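Local coordinates for protein telethonin (Homo sapiens, PDB 1YA5) that caps titin at the sarcomeric Z-disk, mediating the antiparallel assembly of two titin molecules as muscle is built, at residues M69-L74 against Q79-P84. The protein carries 4 engineered substitutions. Sequence-based numbering, arbitrary orientation.
Sequences MRMGIL and QEYQLP
Met69 and Tyr81 face each other as a hydrogen-bonded pair in the antiparallel beta hairpin that joins strands 68-73 and 78-82 in the titin-binding N-terminal part of telethonin. Met69 N gives its hydrogen to Tyr81 O at 2.9 Å, and Tyr81 N returns one to Met69 O. Two residues on, Met71 and Gln79 form the second such pair, with Gln79 N 2.6 Å from Met71 O.

Between these pairs sits the non-hydrogen-bonded pair Arg70 and Glu80, on the other face of the sheet. Glu80 reaches out extended, while the Arg70 chain, its CG anti to the backbone N (chi1 -175°), folds at chi2 and chi3, and this brings NE to within 3.3 Å of Glu80 OE1 in a salt bridge. The guanidinium and carboxylate planes stand 82° apart, so the two groups meet through one nitrogen and one oxygen rather than as a flat, doubly bonded pair. Putting a leucine at Arg70 would probably leave the Glu80 carboxylate without this positive mate and let it swing more freely above the strands.

On the opposite face, Met71 and Tyr81 make a Met-aromatic contact. The two side chains run at about a right angle, and Met71 SD approaches the Tyr81 ring obliquely, 53° off its normal, meeting CE1 at 3.9 Å, while the terminal CE of Met71 lies 4.0 Å from Tyr81 CD1. Met71, Tyr81 and Leu83 also pack on a chain of another protein, where the Tyr81 hydroxyl makes a weak hydrogen bond to backbone. Strand 49-62 continues the sheet beyond Met69-Ile73, pairing through Gln62 with Arg70 and through Leu60 with Gly72. Beyond the end of strand 78-82, Met69 SD rests 3.9 Å from Leu83 CD1.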
# COMPACT_ATOMS: atom_id res chain seq x y z
N MET C 69 9.58 1.59 6.98
CA MET C 69 8.31 1.72 6.30
C MET C 69 8.36 1.12 4.91
O MET C 69 9.42 1.01 4.26
CB MET C 69 7.88 3.18 6.22
CG MET C 69 7.08 3.59 7.39
SD MET C 69 6.42 5.23 7.22
CE MET C 69 4.67 4.79 7.10
N ARG C 70 7.18 0.76 4.45
CA ARG C 70 7.03 0.10 3.18
C ARG C 70 5.72 0.64 2.62
O ARG C 70 4.70 0.70 3.32
CB ARG C 70 6.98 -1.39 3.42
CG ARG C 70 6.95 -2.22 2.21
CD ARG C 70 8.32 -2.81 1.92
NE ARG C 70 8.68 -3.84 2.88
CZ ARG C 70 8.53 -5.14 2.67
NH1 ARG C 70 8.02 -5.59 1.52
NH2 ARG C 70 8.89 -6.00 3.63
N MET C 71 5.77 1.12 1.38
CA MET C 71 4.57 1.64 0.70
C MET C 71 4.66 1.59 -0.81
O MET C 71 5.75 1.46 -1.41
CB MET C 71 4.25 3.06 1.14
CG MET C 71 5.22 4.10 0.68
SD MET C 71 5.24 5.62 1.64
CE MET C 71 5.74 5.06 3.28
N GLY C 72 3.48 1.68 -1.42
CA GLY C 72 3.38 1.65 -2.86
C GLY C 72 1.99 1.33 -3.35
O GLY C 72 1.00 1.41 -2.60
N ILE C 73 1.91 1.00 -4.64
CA ILE C 73 0.64 0.75 -5.31
C ILE C 73 0.48 -0.74 -5.46
O ILE C 73 1.35 -1.42 -6.01
CB ILE C 73 0.58 1.46 -6.68
CG1 ILE C 73 0.70 2.99 -6.50
CG2 ILE C 73 -0.74 1.18 -7.38
CD1 ILE C 73 -0.56 3.65 -5.85
N LEU C 74 -0.60 -1.27 -4.92
CA LEU C 74 -0.82 -2.68 -4.97
C LEU C 74 -0.81 -3.10 -6.42
O LEU C 74 -1.61 -2.60 -7.21
CB LEU C 74 -2.16 -3.05 -4.33
CG LEU C 74 -2.36 -4.56 -4.32
CD1 LEU C 74 -1.29 -5.25 -3.46
CD2 LEU C 74 -3.74 -4.94 -3.84
N GLN C 79 8.06 0.62 -2.11
CA GLN C 79 9.28 1.31 -1.76
C GLN C 79 9.47 1.26 -0.27
O GLN C 79 8.50 1.37 0.48
CB GLN C 79 9.32 2.75 -2.28
CG GLN C 79 10.46 3.57 -1.68
CD GLN C 79 11.04 4.60 -2.63
OE1 GLN C 79 10.69 4.62 -3.80
NE2 GLN C 79 11.91 5.45 -2.12
N GLU C 80 10.74 1.08 0.13
CA GLU C 80 11.10 0.93 1.52
C GLU C 80 11.93 2.09 2.05
O GLU C 80 12.90 2.53 1.42
CB GLU C 80 11.83 -0.39 1.70
CG GLU C 80 12.14 -0.75 3.14
CD GLU C 80 12.64 -2.18 3.28
OE1 GLU C 80 11.81 -3.04 3.68
OE2 GLU C 80 13.85 -2.45 3.01
N TYR C 81 11.56 2.58 3.23
CA TYR C 81 12.24 3.70 3.85
C TYR C 81 12.78 3.34 5.22
O TYR C 81 12.16 2.58 5.95
CB TYR C 81 11.28 4.88 3.98
CG TYR C 81 10.70 5.36 2.67
CD1 TYR C 81 9.59 4.74 2.10
CD2 TYR C 81 11.23 6.46 2.02
CE1 TYR C 81 9.04 5.19 0.92
CE2 TYR C 81 10.69 6.92 0.85
CZ TYR C 81 9.61 6.29 0.29
OH TYR C 81 9.10 6.76 -0.91
N GLN C 82 13.94 3.88 5.58
CA GLN C 82 14.46 3.71 6.92
C GLN C 82 14.21 4.93 7.79
O GLN C 82 14.74 5.98 7.49
CB GLN C 82 15.95 3.46 6.85
CG GLN C 82 16.60 3.38 8.23
CD GLN C 82 16.14 2.15 8.97
OE1 GLN C 82 16.17 1.04 8.42
NE2 GLN C 82 15.70 2.33 10.22
N LEU C 83 13.42 4.81 8.85
CA LEU C 83 13.03 5.97 9.66
C LEU C 83 13.99 6.23 10.80
O LEU C 83 14.62 5.31 11.30
CB LEU C 83 11.65 5.77 10.25
CG LEU C 83 10.50 5.40 9.33
CD1 LEU C 83 9.16 5.87 9.93
CD2 LEU C 83 10.79 6.09 8.01
N PRO C 84 14.10 7.51 11.22
CA PRO C 84 13.57 8.71 10.54
C PRO C 84 14.28 8.98 9.23
O PRO C 84 15.48 8.77 9.13
CB PRO C 84 13.90 9.82 11.52
CG PRO C 84 15.08 9.30 12.30
CD PRO C 84 14.75 7.86 12.50